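Anaphase-promoting complex subunit cut9 (Schizosaccharomyces pombe, PDB 2XPI) is a subunit of the anaphase-promoting complex/cyclosome, the ubiquitin ligase controlling mitotic progression and G1, that homodimerises and binds hcn1 through its tetratricopeptide repeats. Local coordinates at residues A[372-377]-A[404-409]; A[379-384]-A[394-399]; A[413-418]-A[428-433]; A[323-328]-A[343-348]. All blocks are in the same frame, centred on the assembly; numbering follows the deposited sequence.

Contact 1 of 4, residues A[372-377]-A[404-409]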
loop_
_atom_site.group_PDB
_atom_site.type_symbol
_atom_site.label_atom_id
_atom_site.label_comp_id
_atom_site.label_asym_id
_atom_site.label_seq_id
_atom_site.Cartn_x
_atom_site.Cartn_y
_atom_site.Cartn_z
ATOM N N LYS A 372 4.686 -14.415 -2.930
ATOM C CA LYS A 372 6.132 -14.564 -3.065
ATOM C C LYS A 372 6.465 -15.781 -3.912
ATOM O O LYS A 372 5.893 -16.850 -3.707
ATOM C CB LYS A 372 6.796 -14.739 -1.694
ATOM C CG LYS A 372 6.541 -13.630 -0.684
ATOM C CD LYS A 372 6.980 -12.271 -1.202
ATOM C CE LYS A 372 8.493 -12.196 -1.367
ATOM N NZ LYS A 372 8.926 -10.988 -2.151
ATOM N N ALA A 373 7.405 -15.609 -4.840
ATOM C CA ALA A 373 7.925 -16.691 -5.694
ATOM C C ALA A 373 8.515 -17.866 -4.911
ATOM O O ALA A 373 8.378 -19.014 -5.327
ATOM C CB ALA A 373 8.963 -16.157 -6.670
ATOM N N VAL A 374 9.175 -17.591 -3.789
ATOM C CA VAL A 374 9.695 -18.681 -2.974
ATOM C C VAL A 374 8.583 -19.622 -2.571
ATOM O O VAL A 374 8.796 -20.825 -2.474
ATOM C CB VAL A 374 10.323 -18.219 -1.651
ATOM C CG1 VAL A 374 11.650 -18.946 -1.430
ATOM C CG2 VAL A 374 10.480 -16.717 -1.619
ATOM N N THR A 375 7.407 -19.071 -2.290
ATOM C CA THR A 375 6.304 -19.900 -1.827
ATOM C C THR A 375 6.045 -21.021 -2.810
ATOM O O THR A 375 5.857 -22.168 -2.416
ATOM C CB THR A 375 5.029 -19.098 -1.618
ATOM O OG1 THR A 375 5.191 -18.311 -0.440
ATOM C CG2 THR A 375 3.832 -20.028 -1.427
ATOM N N TRP A 376 6.067 -20.692 -4.094
ATOM C CA TRP A 376 5.746 -21.684 -5.106
ATOM C C TRP A 376 6.936 -22.555 -5.504
ATOM O O TRP A 376 6.749 -23.646 -6.006
ATOM C CB TRP A 376 5.015 -21.039 -6.273
ATOM C CG TRP A 376 3.849 -20.241 -5.738
ATOM C CD1 TRP A 376 3.807 -18.899 -5.536
ATOM C CD2 TRP A 376 2.599 -20.751 -5.265
ATOM N NE1 TRP A 376 2.603 -18.531 -5.002
ATOM C CE2 TRP A 376 1.842 -19.651 -4.818
ATOM C CE3 TRP A 376 2.040 -22.029 -5.183
ATOM C CZ2 TRP A 376 0.556 -19.786 -4.310
ATOM C CZ3 TRP A 376 0.758 -22.163 -4.668
ATOM C CH2 TRP A 376 0.029 -21.048 -4.249
ATOM N N LEU A 377 8.149 -22.089 -5.220
ATOM C CA LEU A 377 9.332 -22.944 -5.286
ATOM C C LEU A 377 9.135 -24.096 -4.321
ATOM O O LEU A 377 9.426 -25.238 -4.647
ATOM C CB LEU A 377 10.579 -22.159 -4.894
ATOM C CG LEU A 377 12.032 -22.534 -5.260
ATOM C CD1 LEU A 377 12.831 -22.810 -4.015
ATOM C CD2 LEU A 377 12.211 -23.644 -6.285
ATOM N N PRO A 404 11.118 -13.809 -12.609
ATOM C CA PRO A 404 11.939 -14.340 -13.697
ATOM C C PRO A 404 13.416 -14.302 -13.363
ATOM O O PRO A 404 14.223 -14.905 -14.061
ATOM C CB PRO A 404 11.651 -13.382 -14.854
ATOM C CG PRO A 404 10.378 -12.675 -14.501
ATOM C CD PRO A 404 10.316 -12.636 -13.016
ATOM N N GLN A 405 13.778 -13.584 -12.317
ATOM C CA GLN A 405 15.179 -13.500 -11.910
ATOM C C GLN A 405 15.549 -14.592 -10.892
ATOM O O GLN A 405 16.719 -14.756 -10.525
ATOM C CB GLN A 405 15.475 -12.112 -11.345
ATOM C CG GLN A 405 16.491 -11.319 -12.160
ATOM C CD GLN A 405 16.015 -10.980 -13.556
ATOM O OE1 GLN A 405 14.835 -10.735 -13.787
ATOM N NE2 GLN A 405 16.941 -10.954 -14.498
ATOM N N PHE A 406 14.537 -15.350 -10.470
ATOM C CA PHE A 406 14.666 -16.367 -9.432
ATOM C C PHE A 406 15.265 -17.687 -9.933
ATOM O O PHE A 406 14.547 -18.575 -10.403
ATOM C CB PHE A 406 13.286 -16.632 -8.824
ATOM C CG PHE A 406 13.341 -17.274 -7.472
ATOM C CD1 PHE A 406 14.353 -16.944 -6.575
ATOM C CD2 PHE A 406 12.389 -18.196 -7.094
ATOM C CE1 PHE A 406 14.410 -17.538 -5.322
ATOM C CE2 PHE A 406 12.440 -18.781 -5.856
ATOM C CZ PHE A 406 13.450 -18.457 -4.966
ATOM N N GLY A 407 16.577 -17.815 -9.804
ATOM C CA GLY A 407 17.313 -18.956 -10.329
ATOM C C GLY A 407 16.862 -20.336 -9.900
ATOM O O GLY A 407 16.618 -21.175 -10.753
ATOM N N PRO A 408 16.761 -20.584 -8.581
ATOM C CA PRO A 408 16.261 -21.865 -8.055
ATOM C C PRO A 408 14.991 -22.373 -8.731
ATOM O O PRO A 408 14.850 -23.580 -8.915
ATOM C CB PRO A 408 15.990 -21.548 -6.572
ATOM C CG PRO A 408 16.981 -20.502 -6.231
ATOM C CD PRO A 408 17.162 -19.666 -7.488
ATOM N N ALA A 409 14.075 -21.489 -9.105
ATOM C CA ALA A 409 12.826 -21.917 -9.732
ATOM C C ALA A 409 13.082 -22.416 -11.143
ATOM O O ALA A 409 12.364 -23.286 -11.645
ATOM C CB ALA A 409 11.840 -20.788 -9.759
#
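Two successive tetratricopeptide repeats (TPRs) meet here: the start of helix 373-385, which opens TPR 9, packs against the turn that leads into helix 407-420, the first helix of TPR 10. The carrier of the contact is F406, a loop residue just ahead of helix 407-420. Its CG stands anti to the backbone N (chi1 -160°), which swings the ring across to helix 373-385, where A373, V374 and L377, spread over about one turn, meet one flank of it. A373 comes first, its CB 4.0 Å from F406 CD2. V374 lies at the tip, with CG1 4.0 Å from F406 CZ, and its side chain crosses that of F406 at about a right angle. L377 also crosses F406 at roughly a right angle, setting CG 3.8 Å from F406 CE2. The ring is thus touched along CD2, CE2 and CZ, and A373 CB, V374 CA and L377 CG approach it obliquely. No hydrogen bond joins the segments; the interaction is apolar packing. P343 of helix 342-352, in an earlier repeat, also touches V374, F406 and P408. S399 of helix 389-402 touches F406 and A409, and its OG is hydrogen-bonded to A373 O. L377, its CG likewise anti (chi1 -159°), reaches beyond the ring with both branches: CD1 stands 4.3 Å from P408 CB, and CD2 lies 3.7 Å from the carbonyl oxygen P408 O.

Contact 2 of 4, residues A[379-384]-A[394-399]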
loop_
_atom_site.group_PDB
_atom_site.type_symbol
_atom_site.label_atom_id
_atom_site.label_comp_id
_atom_site.label_asym_id
_atom_site.label_seq_id
_atom_site.Cartn_x
_atom_site.Cartn_y
_atom_site.Cartn_z
ATOM N N VAL A 379 6.244 -25.334 -2.973
ATOM C CA VAL A 379 5.195 -26.227 -3.456
ATOM C C VAL A 379 5.745 -27.170 -4.536
ATOM O O VAL A 379 5.428 -28.343 -4.545
ATOM C CB VAL A 379 3.986 -25.446 -3.991
ATOM C CG1 VAL A 379 2.990 -26.378 -4.595
ATOM C CG2 VAL A 379 3.331 -24.673 -2.870
ATOM N N GLY A 380 6.601 -26.656 -5.413
ATOM C CA GLY A 380 7.152 -27.442 -6.490
ATOM C C GLY A 380 8.111 -28.503 -5.989
ATOM O O GLY A 380 8.032 -29.660 -6.401
ATOM N N ILE A 381 9.025 -28.115 -5.106
ATOM C CA ILE A 381 10.023 -29.040 -4.590
ATOM C C ILE A 381 9.339 -30.198 -3.894
ATOM O O ILE A 381 9.793 -31.335 -3.980
ATOM C CB ILE A 381 11.014 -28.347 -3.636
ATOM C CG1 ILE A 381 11.942 -27.433 -4.440
ATOM C CG2 ILE A 381 11.839 -29.388 -2.846
ATOM C CD1 ILE A 381 12.812 -26.554 -3.594
ATOM N N TYR A 382 8.222 -29.900 -3.232
ATOM C CA TYR A 382 7.431 -30.938 -2.580
ATOM C C TYR A 382 6.881 -31.940 -3.568
ATOM O O TYR A 382 7.022 -33.138 -3.367
ATOM C CB TYR A 382 6.257 -30.368 -1.799
ATOM C CG TYR A 382 5.294 -31.466 -1.455
ATOM C CD1 TYR A 382 5.673 -32.494 -0.605
ATOM C CD2 TYR A 382 4.023 -31.507 -2.008
ATOM C CE1 TYR A 382 4.814 -33.519 -0.291
ATOM C CE2 TYR A 382 3.143 -32.541 -1.706
ATOM C CZ TYR A 382 3.551 -33.543 -0.844
ATOM O OH TYR A 382 2.696 -34.571 -0.526
ATOM N N TYR A 383 6.222 -31.458 -4.617
ATOM C CA TYR A 383 5.720 -32.361 -5.641
ATOM C C TYR A 383 6.871 -33.153 -6.253
ATOM O O TYR A 383 6.661 -34.189 -6.876
ATOM C CB TYR A 383 4.892 -31.618 -6.690
ATOM C CG TYR A 383 3.543 -31.239 -6.141
ATOM C CD1 TYR A 383 2.688 -32.215 -5.642
ATOM C CD2 TYR A 383 3.126 -29.912 -6.093
ATOM C CE1 TYR A 383 1.452 -31.888 -5.112
ATOM C CE2 TYR A 383 1.883 -29.570 -5.570
ATOM C CZ TYR A 383 1.050 -30.567 -5.078
ATOM O OH TYR A 383 -0.189 -30.257 -4.558
ATOM N N LEU A 384 8.092 -32.684 -6.008
ATOM C CA LEU A 384 9.290 -33.365 -6.472
ATOM C C LEU A 384 9.904 -34.486 -5.561
ATOM O O LEU A 384 10.457 -35.416 -6.138
ATOM C CB LEU A 384 10.339 -32.334 -6.924
ATOM C CG LEU A 384 11.156 -32.635 -8.187
ATOM C CD1 LEU A 384 10.243 -32.694 -9.388
ATOM C CD2 LEU A 384 12.273 -31.614 -8.422
ATOM N N ARG A 394 4.293 -27.242 -13.147
ATOM C CA ARG A 394 3.391 -26.103 -13.001
ATOM C C ARG A 394 3.938 -25.056 -12.001
ATOM O O ARG A 394 3.898 -23.848 -12.258
ATOM C CB ARG A 394 1.965 -26.513 -12.583
ATOM C CG ARG A 394 1.354 -25.443 -11.662
ATOM C CD ARG A 394 -0.152 -25.431 -11.578
ATOM N NE ARG A 394 -0.755 -24.084 -11.533
ATOM C CZ ARG A 394 -0.182 -22.933 -11.916
ATOM N NH1 ARG A 394 1.062 -22.881 -12.386
ATOM N NH2 ARG A 394 -0.882 -21.806 -11.844
ATOM N N TYR A 395 4.440 -25.516 -10.861
ATOM C CA TYR A 395 4.763 -24.588 -9.778
ATOM C C TYR A 395 6.101 -23.902 -9.927
ATOM O O TYR A 395 6.244 -22.773 -9.487
ATOM C CB TYR A 395 4.588 -25.236 -8.405
ATOM C CG TYR A 395 3.116 -25.412 -8.117
ATOM C CD1 TYR A 395 2.309 -24.309 -7.838
ATOM C CD2 TYR A 395 2.516 -26.665 -8.162
ATOM C CE1 TYR A 395 0.964 -24.455 -7.584
ATOM C CE2 TYR A 395 1.158 -26.819 -7.907
ATOM C CZ TYR A 395 0.393 -25.709 -7.629
ATOM O OH TYR A 395 -0.955 -25.843 -7.395
ATOM N N PHE A 396 7.063 -24.564 -10.567
ATOM C CA PHE A 396 8.320 -23.913 -10.869
ATOM C C PHE A 396 8.039 -22.931 -11.986
ATOM O O PHE A 396 8.676 -21.875 -12.084
ATOM C CB PHE A 396 9.382 -24.919 -11.292
ATOM C CG PHE A 396 9.758 -25.892 -10.216
ATOM C CD1 PHE A 396 10.188 -25.442 -8.976
ATOM C CD2 PHE A 396 9.707 -27.256 -10.453
ATOM C CE1 PHE A 396 10.534 -26.328 -7.985
ATOM C CE2 PHE A 396 10.057 -28.147 -9.472
ATOM C CZ PHE A 396 10.469 -27.681 -8.230
ATOM N N SER A 397 7.072 -23.270 -12.825
ATOM C CA SER A 397 6.614 -22.321 -13.827
ATOM C C SER A 397 6.035 -21.058 -13.181
ATOM O O SER A 397 6.339 -19.947 -13.600
ATOM C CB SER A 397 5.560 -22.939 -14.734
ATOM O OG SER A 397 5.341 -22.094 -15.851
ATOM N N LYS A 398 5.200 -21.241 -12.167
ATOM C CA LYS A 398 4.478 -20.145 -11.544
ATOM C C LYS A 398 5.448 -19.213 -10.829
ATOM O O LYS A 398 5.335 -17.992 -10.903
ATOM C CB LYS A 398 3.468 -20.711 -10.552
ATOM C CG LYS A 398 2.499 -19.707 -9.991
ATOM C CD LYS A 398 1.624 -20.336 -8.932
ATOM C CE LYS A 398 1.026 -19.249 -8.034
ATOM N NZ LYS A 398 0.049 -18.335 -8.710
ATOM N N SER A 399 6.411 -19.819 -10.149
ATOM C CA SER A 399 7.422 -19.123 -9.373
ATOM C C SER A 399 8.408 -18.361 -10.276
ATOM O O SER A 399 8.726 -17.216 -10.021
ATOM C CB SER A 399 8.142 -20.161 -8.504
ATOM O OG SER A 399 9.312 -19.666 -7.920
#
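Y395 leans across from helix 389-402 with CG anti to its own carbonyl carbon and beside the backbone N (chi1 -72°). Its CB rests against the backbone of helix 373-385, 3.9 Å from G380 N. From CG outward the ring lies flat beneath a methyl group: V379 CG1, anti to the V379 backbone N, sits over the centre of one face, 3.6 Å from the centroid, in a CH-pi contact. The opposite face is covered at the centre by CG of R394, the preceding residue. Along one flank Y395 CD2 and CE2 run beside Y383, with Y395 CE2 3.7 Å from Y383 CE2. Those two rings are nearly parallel, planes at 18°, but slid so far apart that they barely overlap. This is the antiparallel pair of helices within TPR 9, their segment axes 8.5 Å apart at 162°; G380 falls at a small-residue position of the TPR consensus and F396 at a large aromatic one. With G380 having no side chain, F396 can lie directly on the helix backbone. The F396 ring has G380 CA over one face, offset toward the rim, and F396 CZ comes to 3.4 Å from G380 C. I381 CG1 meets the F396 edge in the plane of the ring, 4.0 Å from F396 CE1, while F413 and S416 of helix 407-420 also touch F396.

Contact 3 of 4, residues A[413-418]-A[428-433]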
loop_
_atom_site.group_PDB
_atom_site.type_symbol
_atom_site.label_atom_id
_atom_site.label_comp_id
_atom_site.label_asym_id
_atom_site.label_seq_id
_atom_site.Cartn_x
_atom_site.Cartn_y
_atom_site.Cartn_z
ATOM N N PHE A 413 12.454 -26.045 -12.643
ATOM C CA PHE A 413 11.698 -26.090 -13.889
ATOM C C PHE A 413 12.396 -27.026 -14.890
ATOM O O PHE A 413 11.780 -27.934 -15.459
ATOM C CB PHE A 413 11.634 -24.678 -14.459
ATOM C CG PHE A 413 10.612 -24.482 -15.524
ATOM C CD1 PHE A 413 9.413 -25.171 -15.500
ATOM C CD2 PHE A 413 10.835 -23.559 -16.536
ATOM C CE1 PHE A 413 8.447 -24.967 -16.486
ATOM C CE2 PHE A 413 9.884 -23.363 -17.545
ATOM C CZ PHE A 413 8.685 -24.072 -17.512
ATOM N N ALA A 414 13.692 -26.807 -15.090
ATOM C CA ALA A 414 14.455 -27.631 -16.009
ATOM C C ALA A 414 14.449 -29.107 -15.621
ATOM O O ALA A 414 14.266 -29.971 -16.487
ATOM C CB ALA A 414 15.880 -27.108 -16.146
ATOM N N HIS A 415 14.660 -29.408 -14.339
ATOM C CA HIS A 415 14.634 -30.809 -13.872
ATOM C C HIS A 415 13.334 -31.557 -14.197
ATOM O O HIS A 415 13.367 -32.737 -14.531
ATOM C CB HIS A 415 14.901 -30.915 -12.369
ATOM C CG HIS A 415 16.307 -30.596 -11.985
ATOM N ND1 HIS A 415 16.680 -30.321 -10.689
ATOM C CD2 HIS A 415 17.432 -30.503 -12.728
ATOM C CE1 HIS A 415 17.976 -30.070 -10.651
ATOM N NE2 HIS A 415 18.457 -30.171 -11.876
ATOM N N SER A 416 12.203 -30.870 -14.077
ATOM C CA SER A 416 10.911 -31.419 -14.461
ATOM C C SER A 416 10.908 -31.823 -15.917
ATOM O O SER A 416 10.433 -32.903 -16.284
ATOM C CB SER A 416 9.805 -30.379 -14.244
ATOM O OG SER A 416 9.733 -29.990 -12.882
ATOM N N PHE A 417 11.421 -30.955 -16.771
ATOM C CA PHE A 417 11.510 -31.326 -18.177
ATOM C C PHE A 417 12.471 -32.501 -18.376
ATOM O O PHE A 417 12.160 -33.435 -19.129
ATOM C CB PHE A 417 11.923 -30.140 -19.039
ATOM C CG PHE A 417 10.838 -29.142 -19.236
ATOM C CD1 PHE A 417 9.660 -29.499 -19.875
ATOM C CD2 PHE A 417 10.993 -27.837 -18.810
ATOM C CE1 PHE A 417 8.649 -28.563 -20.081
ATOM C CE2 PHE A 417 9.986 -26.902 -19.007
ATOM C CZ PHE A 417 8.811 -27.267 -19.646
ATOM N N ALA A 418 13.629 -32.460 -17.706
ATOM C CA ALA A 418 14.616 -33.519 -17.897
ATOM C C ALA A 418 13.976 -34.852 -17.564
ATOM O O ALA A 418 14.040 -35.785 -18.367
ATOM C CB ALA A 418 15.854 -33.287 -17.078
ATOM N N SER A 428 16.610 -25.196 -22.610
ATOM C CA SER A 428 16.202 -23.790 -22.471
ATOM C C SER A 428 16.269 -23.344 -21.017
ATOM O O SER A 428 16.949 -22.379 -20.687
ATOM C CB SER A 428 14.777 -23.570 -22.952
ATOM O OG SER A 428 14.678 -23.763 -24.343
ATOM N N ALA A 429 15.553 -24.051 -20.151
ATOM C CA ALA A 429 15.514 -23.699 -18.751
ATOM C C ALA A 429 16.906 -23.686 -18.127
ATOM O O ALA A 429 17.214 -22.762 -17.386
ATOM C CB ALA A 429 14.556 -24.617 -17.979
ATOM N N TYR A 430 17.756 -24.673 -18.427
ATOM C CA TYR A 430 19.116 -24.697 -17.859
ATOM C C TYR A 430 19.981 -23.562 -18.397
ATOM O O TYR A 430 20.877 -23.088 -17.709
ATOM C CB TYR A 430 19.861 -26.010 -18.139
ATOM C CG TYR A 430 19.419 -27.196 -17.334
ATOM C CD1 TYR A 430 19.270 -27.122 -15.951
ATOM C CD2 TYR A 430 19.157 -28.414 -17.962
ATOM C CE1 TYR A 430 18.849 -28.239 -15.218
ATOM C CE2 TYR A 430 18.759 -29.529 -17.248
ATOM C CZ TYR A 430 18.603 -29.438 -15.885
ATOM O OH TYR A 430 18.198 -30.555 -15.212
ATOM N N THR A 431 19.759 -23.155 -19.640
ATOM C CA THR A 431 20.561 -22.066 -20.151
ATOM C C THR A 431 20.048 -20.739 -19.602
ATOM O O THR A 431 20.859 -19.913 -19.183
ATOM C CB THR A 431 20.735 -22.070 -21.690
ATOM O OG1 THR A 431 19.484 -21.834 -22.308
ATOM C CG2 THR A 431 21.253 -23.414 -22.169
ATOM N N THR A 432 18.732 -20.527 -19.539
ATOM C CA THR A 432 18.308 -19.324 -18.822
ATOM C C THR A 432 18.732 -19.340 -17.341
ATOM O O THR A 432 18.988 -18.292 -16.764
ATOM C CB THR A 432 16.826 -18.829 -19.034
ATOM O OG1 THR A 432 16.194 -18.647 -17.765
ATOM C CG2 THR A 432 15.980 -19.711 -19.940
ATOM N N ALA A 433 18.877 -20.516 -16.743
ATOM C CA ALA A 433 19.362 -20.583 -15.363
ATOM C C ALA A 433 20.852 -20.319 -15.233
ATOM O O ALA A 433 21.300 -19.825 -14.211
ATOM C CB ALA A 433 19.008 -21.907 -14.721
#
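A414 CB lies over one face of the Y430 ring, offset toward the rim and 3.4 Å from the ring centroid in a CH-pi contact. The same methyl meets A429 CB at 3.4 Å, so it sits between the Y430 ring and A429 CB, both of helix 423-435, where the CA atoms of A414 and A429 approach to 4.9 Å. F413 adds the outer flank, its CD2 4.1 Å from A429 CB. On the other flank H415 crosses Y430 at about a right angle; the two rings meet rim to rim, planes at 63°, and neither covers the other's face. A torsion that sets CG beside the backbone N (chi1 -74°) carries the Y430 ring across helix 413-418, with Y430 OH 4.1 Å from A418 CB. That hydroxyl hydrogen-bonds to a basic side chain of a chain of another protein, consistent with the role of this repeat in binding hcn1. Further out, F446 of helix 442-454 meets the H415 ring edge-to-face and the Y430 ring as well, while I411 packs on Y430 from within helix 407-420. In the antiparallel helix pair of TPR 10 the axes of segments 413-418 and 428-433 approach to 8.6 Å at 157°; helix 389-402 of TPR 9 lies against F413 and S416, and helix 442-454 of TPR 11 against Y430 and A418.

Contact 4 of 4, residues A[323-328]-A[343-348]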
loop_
_atom_site.group_PDB
_atom_site.type_symbol
_atom_site.label_atom_id
_atom_site.label_comp_id
_atom_site.label_asym_id
_atom_site.label_seq_id
_atom_site.Cartn_x
_atom_site.Cartn_y
_atom_site.Cartn_z
ATOM N N ASP A 323 24.733 -30.670 7.614
ATOM C CA ASP A 323 25.267 -29.429 8.155
ATOM C C ASP A 323 24.450 -28.220 7.716
ATOM O O ASP A 323 24.084 -27.391 8.555
ATOM C CB ASP A 323 26.742 -29.267 7.799
ATOM C CG ASP A 323 27.611 -30.295 8.495
ATOM O OD1 ASP A 323 27.126 -30.887 9.490
ATOM O OD2 ASP A 323 28.762 -30.525 8.051
ATOM N N VAL A 324 24.161 -28.134 6.416
ATOM C CA VAL A 324 23.306 -27.086 5.881
ATOM C C VAL A 324 21.969 -27.019 6.632
ATOM O O VAL A 324 21.501 -25.938 6.941
ATOM C CB VAL A 324 23.025 -27.263 4.358
ATOM C CG1 VAL A 324 22.070 -26.186 3.850
ATOM C CG2 VAL A 324 24.311 -27.262 3.554
ATOM N N LEU A 325 21.363 -28.165 6.931
ATOM C CA LEU A 325 20.083 -28.185 7.647
ATOM C C LEU A 325 20.186 -27.771 9.132
ATOM O O LEU A 325 19.307 -27.069 9.664
ATOM C CB LEU A 325 19.401 -29.548 7.514
ATOM C CG LEU A 325 18.701 -29.762 6.172
ATOM C CD1 LEU A 325 18.236 -31.224 5.991
ATOM C CD2 LEU A 325 17.554 -28.787 6.014
ATOM N N ALA A 326 21.246 -28.196 9.802
ATOM C CA ALA A 326 21.465 -27.724 11.160
ATOM C C ALA A 326 21.423 -26.189 11.193
ATOM O O ALA A 326 20.720 -25.600 12.015
ATOM C CB ALA A 326 22.773 -28.233 11.692
ATOM N N ILE A 327 22.160 -25.549 10.288
ATOM C CA ILE A 327 22.290 -24.100 10.299
ATOM C C ILE A 327 20.983 -23.456 9.907
ATOM O O ILE A 327 20.516 -22.486 10.525
ATOM C CB ILE A 327 23.349 -23.628 9.288
ATOM C CG1 ILE A 327 24.739 -23.701 9.899
ATOM C CG2 ILE A 327 23.107 -22.191 8.865
ATOM C CD1 ILE A 327 25.810 -23.430 8.880
ATOM N N THR A 328 20.399 -24.016 8.865
ATOM C CA THR A 328 19.300 -23.394 8.168
ATOM C C THR A 328 18.003 -23.530 8.977
ATOM O O THR A 328 17.141 -22.666 8.957
ATOM C CB THR A 328 19.200 -24.021 6.770
ATOM O OG1 THR A 328 18.752 -23.049 5.829
ATOM C CG2 THR A 328 18.293 -25.227 6.768
ATOM N N PRO A 343 15.555 -21.341 -0.300
ATOM C CA PRO A 343 16.136 -22.185 -1.356
ATOM C C PRO A 343 17.139 -23.244 -0.856
ATOM O O PRO A 343 17.062 -24.421 -1.266
ATOM C CB PRO A 343 16.830 -21.173 -2.252
ATOM C CG PRO A 343 15.955 -19.923 -2.111
ATOM C CD PRO A 343 15.507 -19.913 -0.677
ATOM N N LEU A 344 18.053 -22.833 0.019
ATOM C CA LEU A 344 19.041 -23.734 0.597
ATOM C C LEU A 344 18.365 -24.802 1.454
ATOM O O LEU A 344 18.734 -25.988 1.443
ATOM C CB LEU A 344 20.013 -22.945 1.475
ATOM C CG LEU A 344 21.470 -22.775 1.054
ATOM C CD1 LEU A 344 21.877 -23.793 -0.032
ATOM C CD2 LEU A 344 21.720 -21.353 0.587
ATOM N N HIS A 345 17.386 -24.359 2.223
ATOM C CA HIS A 345 16.673 -25.232 3.119
ATOM C C HIS A 345 15.840 -26.258 2.326
ATOM O O HIS A 345 15.924 -27.471 2.552
ATOM C CB HIS A 345 15.777 -24.375 3.999
ATOM C CG HIS A 345 15.147 -25.131 5.113
ATOM N ND1 HIS A 345 13.785 -25.273 5.235
ATOM C CD2 HIS A 345 15.694 -25.823 6.135
ATOM C CE1 HIS A 345 13.519 -26.010 6.302
ATOM N NE2 HIS A 345 14.661 -26.355 6.865
ATOM N N LEU A 346 15.029 -25.750 1.403
ATOM C CA LEU A 346 14.228 -26.585 0.527
ATOM C C LEU A 346 15.081 -27.614 -0.223
ATOM O O LEU A 346 14.782 -28.823 -0.214
ATOM C CB LEU A 346 13.486 -25.716 -0.482
ATOM C CG LEU A 346 12.075 -25.257 -0.127
ATOM C CD1 LEU A 346 11.611 -25.821 1.183
ATOM C CD2 LEU A 346 12.000 -23.745 -0.112
ATOM N N ALA A 347 16.132 -27.132 -0.885
ATOM C CA ALA A 347 16.943 -28.005 -1.720
ATOM C C ALA A 347 17.614 -29.096 -0.879
ATOM O O ALA A 347 17.742 -30.237 -1.321
ATOM C CB ALA A 347 17.953 -27.202 -2.493
ATOM N N SER A 348 18.023 -28.758 0.340
ATOM C CA SER A 348 18.616 -29.749 1.233
ATOM C C SER A 348 17.606 -30.763 1.746
ATOM O O SER A 348 17.944 -31.931 1.927
ATOM C CB SER A 348 19.326 -29.081 2.409
ATOM O OG SER A 348 20.440 -28.340 1.949
#
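H345 turns its imidazole across the face of helix 321-334, CG anti to its backbone N (chi1 -171°), and two side chains receive it. L325 crosses it at about a right angle, the branch CD2 reaching 3.5 Å from H345 CD2 in an oblique approach to the ring. The T328 side chain crosses H345 obliquely, with T328 OG1 3.7 Å from H345 CB. One turn further along helix 342-352, S348 points into the same interface: its CB packs 3.9 Å from L325 CG, and its hydroxyl is met by V324 CG1. The contact joins the second helix of TPR 7 to the first helix of TPR 8, the N-to-C directions of segments 323-328 and 343-348 lying at 136°, so it is packing between adjacent repeats of the TPR superhelix. The buried S348 hydroxyl is satisfied within its own helix: OG, set beside the backbone N, donates to L344 O at 2.9 Å. The bond lies in the carbonyl plane, with a C=O...donor angle of 159°. L344 O thus takes two donors, S348 N and S348 OG. V324, whose CG1 is anti to the backbone N, also brings that methyl 4.5 Å from L344 CG. Helix 305-317 flanks this side, L315 touching V324 and F316 touching L344 and S348. L344 also packs on a modified side chain of a chain of another protein, consistent with TPR 8 taking part in burying the acetyl-methionine of hcn1.

Overall arrangement
Along the chain contact 4 closes first, joining TPR 7 to TPR 8; contact 1 then spans TPR 9 into TPR 10, with contact 2 nested inside its loop, and contact 3 follows. Contacts 1 and 2 share helix 373-385, contacts 1 and 3 share helix 407-420. The centres of contacts 1 and 2 lie about 9 Å apart. Contacts 3 and 4 are the most distant pair, with centres about 22 Å apart, and do not touch. F396 of contact 2 packs on F413 of contact 3, and P343 and L346 tie contact 4 to contacts 1 and 2. Intra-repeat and inter-repeat packing thus form one continuous stretch of superhelix, within which TPR 8 and TPR 10 bind hcn1.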